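Local coordinates for protein 4-alpha-glucanotransferase (Aquifex aeolicus, PDB 1TZ7) that belongs to the 4-alpha-glucanotransferase family (amylomaltase, or D-enzyme) and is built round a beta/alpha barrel of eight parallel strands, at residues L66-L71 and S79-F84; G74-S79 and G477-R482; P408-F413 and I432-V437. All coordinates share one frame; numbering follows the deposited sequence.

Overall arrangement
The chain forms a beta/alpha barrel; interactions 1 and 3 lie in connections between its strands, while interaction 2 joins such a connection to the chain beyond the last strand, 452-456. After the second strand, 60-62, a long loop runs to helix 94-98. Interaction 1 folds this loop on itself, 66-71 against 79-84. Residues 74-79, at the bend between these two limbs, meet 477-482 in interaction 2, almost 400 residues on. Interactions 1 and 2 cross, share S79 and touch through S70 O and N75 N, a probable hydrogen bond. Nested inside the span closed by interaction 2, interaction 3 closes a short helical excursion, through helix 418-428, between strands 397-400 and 452-456.

Interaction 1. Residues L66-L71 and S79-F84; sequences LNPTSL and SSNSLF
An ST turn headed by S80 meets the N67-P68 step inside the long loop that follows the second strand, 60-62, of the beta/alpha barrel. S80 OG is used twice: it donates to P68 O over a short 2.5 Å and accepts from S82 N at 3.2 Å, the bond that makes the turn. With OG swung opposite the S80 backbone N (chi1 179°), the hydroxyl reaches across to the other limb. S80 OG meets P68 O in the carbonyl plane, on a lone pair, and also lies 3.2 Å from P68 CD. The N81 side chain crosses the proline ring obliquely near P68 CG.

N67 packs beside this pair. N67 CB sits 3.1 Å from S82 O, a tight fit of methylene against carbonyl oxygen, while the amide nitrogen of N67 turns on to A85 O for a hydrogen bond. A second ST turn follows at once: S82 OG accepts from F84 N and, beyond the segment, from A85 N, so two serines in succession shape the 79-84 limb. S80 O bonds to S232 OG, and Y155 of helix 149-165 touches P68 and S82. At the other end of the contact a single water joins the two limbs, accepting from S70 N at 3.1 Å and donating to S79 O at 2.9 Å.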
loop_
_atom_site.group_PDB
_atom_site.type_symbol
_atom_site.label_atom_id
_atom_site.label_comp_id
_atom_site.label_asym_id
_atom_site.label_seq_id
_atom_site.Cartn_x
_atom_site.Cartn_y
_atom_site.Cartn_z
ATOM N N LEU A 66 -2.963 3.473 1.500
ATOM C CA LEU A 66 -3.972 4.500 1.244
ATOM C C LEU A 66 -3.501 5.845 1.790
ATOM O O LEU A 66 -4.269 6.796 1.860
ATOM C CB LEU A 66 -5.306 4.101 1.907
ATOM C CG LEU A 66 -6.335 3.335 1.058
ATOM C CD1 LEU A 66 -5.677 2.362 0.108
ATOM C CD2 LEU A 66 -7.328 2.610 1.968
ATOM N N ASN A 67 -2.228 5.915 2.173
ATOM C CA ASN A 67 -1.680 7.118 2.798
ATOM C C ASN A 67 -1.562 8.274 1.785
ATOM O O ASN A 67 -1.437 8.041 0.584
ATOM C CB ASN A 67 -0.307 6.819 3.407
ATOM C CG ASN A 67 -0.350 5.711 4.448
ATOM O OD1 ASN A 67 0.590 4.936 4.573
ATOM N ND2 ASN A 67 -1.457 5.638 5.213
ATOM N N PRO A 68 -1.605 9.513 2.278
ATOM C CA PRO A 68 -1.543 10.693 1.401
ATOM C C PRO A 68 -0.272 10.724 0.556
ATOM O O PRO A 68 0.817 10.457 1.062
ATOM C CB PRO A 68 -1.574 11.879 2.384
ATOM C CG PRO A 68 -1.330 11.291 3.743
ATOM C CD PRO A 68 -1.724 9.880 3.700
ATOM N N THR A 69 -0.422 11.042 -0.721
ATOM C CA THR A 69 0.712 11.104 -1.637
ATOM C C THR A 69 0.969 12.539 -2.060
ATOM O O THR A 69 0.143 13.418 -1.839
ATOM C CB THR A 69 0.447 10.234 -2.879
ATOM O OG1 THR A 69 -0.785 10.622 -3.491
ATOM C CG2 THR A 69 0.229 8.781 -2.495
ATOM N N SER A 70 2.122 12.769 -2.668
ATOM C CA SER A 70 2.496 14.100 -3.119
ATOM C C SER A 70 3.288 14.030 -4.425
ATOM O O SER A 70 3.937 13.028 -4.716
ATOM C CB SER A 70 3.326 14.809 -2.041
ATOM O OG SER A 70 4.650 14.309 -2.006
ATOM N N LEU A 71 3.225 15.107 -5.203
ATOM C CA LEU A 71 4.045 15.252 -6.417
ATOM C C LEU A 71 5.536 15.057 -6.100
ATOM O O LEU A 71 6.278 14.456 -6.884
ATOM C CB LEU A 71 3.837 16.650 -7.026
ATOM C CG LEU A 71 2.963 16.817 -8.290
ATOM C CD1 LEU A 71 2.212 15.561 -8.652
ATOM C CD2 LEU A 71 1.997 17.981 -8.100
ATOM N N SER A 79 5.701 6.588 0.272
ATOM C CA SER A 79 6.439 7.747 0.788
ATOM C C SER A 79 5.478 8.893 1.114
ATOM O O SER A 79 5.284 9.811 0.308
ATOM C CB SER A 79 7.490 8.205 -0.223
ATOM O OG SER A 79 8.433 9.063 0.383
ATOM N N SER A 80 4.889 8.830 2.304
ATOM C CA SER A 80 3.768 9.687 2.671
ATOM C C SER A 80 4.118 10.508 3.905
ATOM O O SER A 80 4.981 10.125 4.689
ATOM C CB SER A 80 2.526 8.824 2.963
ATOM O OG SER A 80 1.425 9.621 3.354
ATOM N N ASN A 81 3.437 11.633 4.081
ATOM C CA ASN A 81 3.586 12.417 5.301
ATOM C C ASN A 81 2.750 11.867 6.486
ATOM O O ASN A 81 2.662 12.500 7.527
ATOM C CB ASN A 81 3.261 13.911 5.045
ATOM C CG ASN A 81 1.850 14.131 4.480
ATOM O OD1 ASN A 81 0.951 13.320 4.679
ATOM N ND2 ASN A 81 1.667 15.248 3.773
ATOM N N SER A 82 2.150 10.683 6.308
ATOM C CA SER A 82 1.450 9.998 7.411
ATOM C C SER A 82 1.170 8.532 7.086
ATOM O O SER A 82 0.640 8.214 6.023
ATOM C CB SER A 82 0.140 10.709 7.731
ATOM O OG SER A 82 -0.559 10.043 8.768
ATOM N N LEU A 83 1.520 7.644 8.020
ATOM C CA LEU A 83 1.239 6.210 7.879
ATOM C C LEU A 83 -0.177 5.874 8.338
ATOM O O LEU A 83 -0.616 4.732 8.227
ATOM C CB LEU A 83 2.251 5.384 8.691
ATOM C CG LEU A 83 3.711 5.507 8.258
ATOM C CD1 LEU A 83 4.630 4.841 9.273
ATOM C CD2 LEU A 83 3.914 4.904 6.865
ATOM N N PHE A 84 -0.884 6.872 8.856
ATOM C CA PHE A 84 -2.212 6.659 9.430
ATOM C C PHE A 84 -3.319 7.273 8.561
ATOM O O PHE A 84 -4.392 6.694 8.410
ATOM C CB PHE A 84 -2.269 7.244 10.844
ATOM C CG PHE A 84 -1.509 6.443 11.857
ATOM C CD1 PHE A 84 -0.125 6.559 11.960
ATOM C CD2 PHE A 84 -2.171 5.560 12.710
ATOM C CE1 PHE A 84 0.586 5.810 12.900
ATOM C CE2 PHE A 84 -1.463 4.811 13.649
ATOM C CZ PHE A 84 -0.084 4.939 13.742
HETATM O O HOH W 1 3.788 10.183 -2.167
#

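Interaction 2. Residues G74-S79 and G477-R482; sequences GNSPYS and GNWRWR
The indole of W479 is overlapped on one face by the S76-P77 step, which spans both its rings. P77 CD stands over the middle of the six-membered ring, 3.5 Å from its centroid and 14° off the normal, while S76 CA sits over the five-membered ring, 3.7 Å from that centroid; both are CH-pi contacts. W479's own neighbour N478 lays its CB on the opposite face. G74 O comes in at the indole edge, near the ring plane, 3.3 Å from W479 CD1. At the far end Y78 CE2 touches W479 CH2 at 3.7 Å, with the two aromatic planes inclined at 44°. W479 CG stands opposite its own carbonyl carbon (chi1 -40°), which carries the indole across to the other segment.

The S76-S79 turn is type I, and S76 OG accepts from Y78 N at 3.2 Å, an ST turn within it. Two waters bridge the polar groups of the two segments. One donates to G74 O and accepts from N478 ND2, while N478 OD1 accepts from Y471 N; the other water donates to N75 OD1, 2.9 Å away, and to N478 O, and accepts a weak bond from R480 NH2.

The contact seats the loop after strand 60-62 on the loop before helix 491-500. Helix 117-133 flanks it, Y121 taking N75 ND2 and E118 holding R480 in a salt bridge, while Y78 OH reaches D226 on barrel strand 222-227.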
loop_
_atom_site.group_PDB
_atom_site.type_symbol
_atom_site.label_atom_id
_atom_site.label_comp_id
_atom_site.label_asym_id
_atom_site.label_seq_id
_atom_site.Cartn_x
_atom_site.Cartn_y
_atom_site.Cartn_z
ATOM N N GLY A 74 6.963 11.550 -6.101
ATOM C CA GLY A 74 6.587 10.783 -7.277
ATOM C C GLY A 74 5.208 10.148 -7.156
ATOM O O GLY A 74 4.894 9.200 -7.870
ATOM N N ASN A 75 4.389 10.680 -6.245
ATOM C CA ASN A 75 3.040 10.152 -5.985
ATOM C C ASN A 75 3.048 8.728 -5.430
ATOM O O ASN A 75 2.076 8.006 -5.569
ATOM C CB ASN A 75 2.190 10.195 -7.260
ATOM C CG ASN A 75 2.179 11.548 -7.899
ATOM O OD1 ASN A 75 2.705 11.734 -9.004
ATOM N ND2 ASN A 75 1.583 12.515 -7.219
ATOM N N SER A 76 4.151 8.335 -4.796
ATOM C CA SER A 76 4.292 6.972 -4.276
ATOM C C SER A 76 3.464 6.799 -3.008
ATOM O O SER A 76 3.550 7.613 -2.092
ATOM C CB SER A 76 5.759 6.660 -3.982
ATOM O OG SER A 76 5.901 5.363 -3.410
ATOM N N PRO A 77 2.659 5.733 -2.958
ATOM C CA PRO A 77 1.925 5.370 -1.744
ATOM C C PRO A 77 2.839 5.012 -0.569
ATOM O O PRO A 77 2.379 4.972 0.572
ATOM C CB PRO A 77 1.121 4.131 -2.179
ATOM C CG PRO A 77 1.104 4.177 -3.654
ATOM C CD PRO A 77 2.377 4.805 -4.065
ATOM N N TYR A 78 4.114 4.746 -0.855
ATOM C CA TYR A 78 5.045 4.243 0.155
ATOM C C TYR A 78 5.945 5.350 0.704
ATOM O O TYR A 78 6.839 5.085 1.503
ATOM C CB TYR A 78 5.905 3.117 -0.429
ATOM C CG TYR A 78 5.107 1.915 -0.878
ATOM C CD1 TYR A 78 4.839 0.865 -0.003
ATOM C CD2 TYR A 78 4.615 1.829 -2.175
ATOM C CE1 TYR A 78 4.100 -0.245 -0.413
ATOM C CE2 TYR A 78 3.874 0.725 -2.595
ATOM C CZ TYR A 78 3.623 -0.305 -1.712
ATOM O OH TYR A 78 2.898 -1.394 -2.124
ATOM N N SER A 79 5.701 6.588 0.272
ATOM C CA SER A 79 6.439 7.747 0.788
ATOM C C SER A 79 5.478 8.893 1.114
ATOM O O SER A 79 5.284 9.811 0.308
ATOM C CB SER A 79 7.490 8.205 -0.223
ATOM O OG SER A 79 8.433 9.063 0.383
ATOM N N GLY A 477 6.948 8.964 -12.845
ATOM C CA GLY A 477 6.227 8.286 -13.919
ATOM C C GLY A 477 5.352 7.146 -13.421
ATOM O O GLY A 477 4.592 6.552 -14.188
ATOM N N ASN A 478 5.452 6.847 -12.133
ATOM C CA ASN A 478 4.852 5.642 -11.576
ATOM C C ASN A 478 3.469 5.896 -10.993
ATOM O O ASN A 478 3.066 7.046 -10.798
ATOM C CB ASN A 478 5.765 5.059 -10.505
ATOM C CG ASN A 478 7.158 4.793 -11.017
ATOM O OD1 ASN A 478 7.355 3.978 -11.913
ATOM N ND2 ASN A 478 8.142 5.490 -10.452
ATOM N N TRP A 479 2.749 4.803 -10.720
ATOM C CA TRP A 479 1.483 4.841 -9.978
ATOM C C TRP A 479 0.365 5.481 -10.781
ATOM O O TRP A 479 -0.643 5.920 -10.218
ATOM C CB TRP A 479 1.658 5.572 -8.639
ATOM C CG TRP A 479 2.940 5.246 -7.953
ATOM C CD1 TRP A 479 4.018 6.061 -7.805
ATOM C CD2 TRP A 479 3.283 4.012 -7.326
ATOM N NE1 TRP A 479 5.016 5.410 -7.119
ATOM C CE2 TRP A 479 4.592 4.148 -6.816
ATOM C CE3 TRP A 479 2.618 2.792 -7.139
ATOM C CZ2 TRP A 479 5.245 3.120 -6.132
ATOM C CZ3 TRP A 479 3.267 1.774 -6.460
ATOM C CH2 TRP A 479 4.569 1.946 -5.965
ATOM N N ARG A 480 0.531 5.519 -12.097
ATOM C CA ARG A 480 -0.368 6.263 -12.948
ATOM C C ARG A 480 -1.376 5.363 -13.695
ATOM O O ARG A 480 -2.386 5.852 -14.182
ATOM C CB ARG A 480 0.433 7.112 -13.946
ATOM C CG ARG A 480 1.431 8.100 -13.257
ATOM C CD ARG A 480 1.868 9.284 -14.125
ATOM N NE ARG A 480 1.019 10.397 -13.949
ATOM C CZ ARG A 480 1.321 11.612 -13.472
ATOM N NH1 ARG A 480 0.353 12.477 -13.478
ATOM N NH2 ARG A 480 2.501 11.953 -12.931
ATOM N N TRP A 481 -1.103 4.059 -13.782
ATOM C CA TRP A 481 -1.937 3.185 -14.618
ATOM C C TRP A 481 -3.363 3.128 -14.112
ATOM O O TRP A 481 -3.600 2.993 -12.916
ATOM C CB TRP A 481 -1.391 1.763 -14.692
ATOM C CG TRP A 481 -2.317 0.865 -15.484
ATOM C CD1 TRP A 481 -2.468 0.836 -16.844
ATOM C CD2 TRP A 481 -3.246 -0.093 -14.962
ATOM N NE1 TRP A 481 -3.419 -0.093 -17.198
ATOM C CE2 TRP A 481 -3.912 -0.679 -16.062
ATOM C CE3 TRP A 481 -3.579 -0.530 -13.669
ATOM C CZ2 TRP A 481 -4.884 -1.670 -15.910
ATOM C CZ3 TRP A 481 -4.543 -1.511 -13.527
ATOM C CH2 TRP A 481 -5.184 -2.068 -14.642
ATOM N N ARG A 482 -4.313 3.215 -15.037
ATOM C CA ARG A 482 -5.724 3.024 -14.721
ATOM C C ARG A 482 -6.377 2.090 -15.724
ATOM O O ARG A 482 -5.957 2.008 -16.884
ATOM C CB ARG A 482 -6.461 4.369 -14.730
ATOM C CG ARG A 482 -5.937 5.379 -13.728
ATOM C CD ARG A 482 -7.016 6.283 -13.146
ATOM N NE ARG A 482 -7.595 7.170 -14.151
ATOM C CZ ARG A 482 -8.858 7.597 -14.144
ATOM N NH1 ARG A 482 -9.285 8.401 -15.101
ATOM N NH2 ARG A 482 -9.696 7.217 -13.180
HETATM O O HOH W 2 7.040 7.935 -9.296
HETATM O O HOH W 3 3.548 9.796 -11.054
#

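Interaction 3. Residues P408-F413 and I432-V437; sequences PIRGWF and IKEEKV
R410 reaches out along an extended chain, CG opposite its backbone N (chi1 -173°), whereas E434 curls back to meet it: its CG is wedged between backbone N and carbonyl carbon (chi1 63°) and the chain bends again at the next torsion. The two ends meet side-on in a two-pronged salt bridge. R410 NE donates to E434 OE2 at 3.0 Å, using that oxygen's syn lone pair, and R410 NH2 donates to E434 OE1, also at 3.0 Å, approaching from the syn side but somewhat out of the carboxylate plane. Both bonds are nearly straight and the flat groups nearly coplanar, so the paired bonds restrain rotation of both groups. R410 NH1 is taken by N462 O, which occupies a third nitrogen of the arginine. One face of the guanidinium is covered by E435, whose CB lies 3.6 Å from R410 NH2; the E435 carboxylate stays clear of it, though its opposite charge may still be felt.

Beside the ion pair lies an apolar layer. V437 CG2 points straight at the middle of the F413 ring, 3.6 Å from its centroid and 4° off the normal, a CH-pi contact. The other methyl, V437 CG1, meets I409 CG2 at 3.7 Å. E434 CB also lies against F413, 3.5 Å from CE2, so this glutamate serves both layers.

The contact holds the start of helix 409-414 against the approach to helix 437-447, whose L441 also touches I409. Helix 418-428, which joins the two, closes round F413 with L424, F425 and a cation-pi contact from R421; along the chain all three helices fall between strands 397-400 and 452-456, neighbours in the barrel.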
loop_
_atom_site.group_PDB
_atom_site.type_symbol
_atom_site.label_atom_id
_atom_site.label_comp_id
_atom_site.label_asym_id
_atom_site.label_seq_id
_atom_site.Cartn_x
_atom_site.Cartn_y
_atom_site.Cartn_z
ATOM N N PRO A 408 3.650 -6.338 -15.947
ATOM C CA PRO A 408 2.619 -7.359 -16.111
ATOM C C PRO A 408 3.159 -8.531 -16.913
ATOM O O PRO A 408 4.074 -8.349 -17.719
ATOM C CB PRO A 408 1.508 -6.623 -16.881
ATOM C CG PRO A 408 1.739 -5.180 -16.591
ATOM C CD PRO A 408 3.227 -5.030 -16.477
ATOM N N ILE A 409 2.607 -9.716 -16.683
ATOM C CA ILE A 409 3.127 -10.955 -17.275
ATOM C C ILE A 409 3.386 -10.839 -18.784
ATOM O O ILE A 409 4.389 -11.346 -19.285
ATOM C CB ILE A 409 2.146 -12.126 -16.990
ATOM C CG1 ILE A 409 2.264 -12.576 -15.529
ATOM C CG2 ILE A 409 2.407 -13.312 -17.946
ATOM C CD1 ILE A 409 3.664 -13.084 -15.140
ATOM N N ARG A 410 2.484 -10.176 -19.503
ATOM C CA ARG A 410 2.584 -10.105 -20.966
ATOM C C ARG A 410 3.795 -9.276 -21.402
ATOM O O ARG A 410 4.446 -9.602 -22.386
ATOM C CB ARG A 410 1.304 -9.521 -21.569
ATOM C CG ARG A 410 1.261 -9.565 -23.115
ATOM C CD ARG A 410 -0.096 -9.185 -23.709
ATOM N NE ARG A 410 -0.168 -9.456 -25.144
ATOM C CZ ARG A 410 -1.252 -9.259 -25.894
ATOM N NH1 ARG A 410 -2.365 -8.791 -25.353
ATOM N NH2 ARG A 410 -1.222 -9.534 -27.191
ATOM N N GLY A 411 4.082 -8.201 -20.665
ATOM C CA GLY A 411 5.238 -7.359 -20.946
ATOM C C GLY A 411 6.541 -7.993 -20.480
ATOM O O GLY A 411 7.582 -7.830 -21.106
ATOM N N TRP A 412 6.471 -8.711 -19.370
ATOM C CA TRP A 412 7.591 -9.500 -18.878
ATOM C C TRP A 412 7.980 -10.564 -19.906
ATOM O O TRP A 412 9.169 -10.777 -20.183
ATOM C CB TRP A 412 7.210 -10.150 -17.539
ATOM C CG TRP A 412 8.032 -11.340 -17.153
ATOM C CD1 TRP A 412 9.261 -11.332 -16.553
ATOM C CD2 TRP A 412 7.674 -12.718 -17.313
ATOM N NE1 TRP A 412 9.692 -12.622 -16.341
ATOM C CE2 TRP A 412 8.735 -13.492 -16.798
ATOM C CE3 TRP A 412 6.558 -13.384 -17.850
ATOM C CZ2 TRP A 412 8.717 -14.893 -16.804
ATOM C CZ3 TRP A 412 6.544 -14.773 -17.852
ATOM C CH2 TRP A 412 7.616 -15.509 -17.333
ATOM N N PHE A 413 6.979 -11.217 -20.484
ATOM C CA PHE A 413 7.227 -12.266 -21.458
ATOM C C PHE A 413 7.845 -11.705 -22.722
ATOM O O PHE A 413 8.682 -12.352 -23.350
ATOM C CB PHE A 413 5.935 -13.007 -21.803
ATOM C CG PHE A 413 6.132 -14.136 -22.762
ATOM C CD1 PHE A 413 6.581 -15.373 -22.315
ATOM C CD2 PHE A 413 5.888 -13.964 -24.120
ATOM C CE1 PHE A 413 6.772 -16.420 -23.206
ATOM C CE2 PHE A 413 6.077 -15.010 -25.012
ATOM C CZ PHE A 413 6.520 -16.236 -24.555
ATOM N N ILE A 432 3.920 -21.736 -26.290
ATOM C CA ILE A 432 2.664 -20.986 -26.378
ATOM C C ILE A 432 2.884 -19.570 -26.906
ATOM O O ILE A 432 3.936 -18.969 -26.688
ATOM C CB ILE A 432 1.957 -20.939 -25.006
ATOM C CG1 ILE A 432 2.845 -20.269 -23.962
ATOM C CG2 ILE A 432 1.578 -22.348 -24.551
ATOM C CD1 ILE A 432 2.076 -19.598 -22.884
ATOM N N LYS A 433 1.880 -19.048 -27.602
ATOM C CA LYS A 433 1.957 -17.716 -28.189
ATOM C C LYS A 433 1.891 -16.666 -27.094
ATOM O O LYS A 433 1.305 -16.897 -26.034
ATOM C CB LYS A 433 0.814 -17.507 -29.192
ATOM C CG LYS A 433 0.649 -18.655 -30.209
ATOM C CD LYS A 433 -0.202 -18.230 -31.412
ATOM C CE LYS A 433 -1.004 -19.407 -31.988
ATOM N NZ LYS A 433 -0.385 -19.953 -33.231
ATOM N N GLU A 434 2.497 -15.511 -27.348
ATOM C CA GLU A 434 2.715 -14.516 -26.299
ATOM C C GLU A 434 1.388 -14.001 -25.695
ATOM O O GLU A 434 1.335 -13.638 -24.526
ATOM C CB GLU A 434 3.563 -13.345 -26.831
ATOM C CG GLU A 434 2.919 -12.549 -27.962
ATOM C CD GLU A 434 2.001 -11.450 -27.461
ATOM O OE1 GLU A 434 1.192 -10.953 -28.263
ATOM O OE2 GLU A 434 2.088 -11.086 -26.260
ATOM N N GLU A 435 0.325 -13.991 -26.498
ATOM C CA GLU A 435 -0.976 -13.485 -26.037
ATOM C C GLU A 435 -1.720 -14.502 -25.146
ATOM O O GLU A 435 -2.686 -14.152 -24.484
ATOM C CB GLU A 435 -1.862 -13.087 -27.233
ATOM C CG GLU A 435 -2.435 -14.266 -28.020
ATOM C CD GLU A 435 -1.682 -14.537 -29.308
ATOM O OE1 GLU A 435 -0.472 -14.228 -29.375
ATOM O OE2 GLU A 435 -2.299 -15.065 -30.255
ATOM N N LYS A 436 -1.253 -15.754 -25.139
ATOM C CA LYS A 436 -1.881 -16.814 -24.330
ATOM C C LYS A 436 -1.137 -17.060 -23.008
ATOM O O LYS A 436 -1.577 -17.861 -22.188
ATOM C CB LYS A 436 -1.947 -18.121 -25.126
ATOM C CG LYS A 436 -2.971 -18.114 -26.245
ATOM C CD LYS A 436 -4.389 -18.296 -25.710
ATOM C CE LYS A 436 -5.365 -18.658 -26.828
ATOM N NZ LYS A 436 -5.453 -20.131 -27.042
ATOM N N VAL A 437 -0.016 -16.362 -22.809
ATOM C CA VAL A 437 0.852 -16.604 -21.650
ATOM C C VAL A 437 0.150 -16.272 -20.339
ATOM O O VAL A 437 0.266 -17.011 -19.367
ATOM C CB VAL A 437 2.168 -15.786 -21.739
ATOM C CG1 VAL A 437 2.979 -15.926 -20.442
ATOM C CG2 VAL A 437 2.991 -16.234 -22.926
#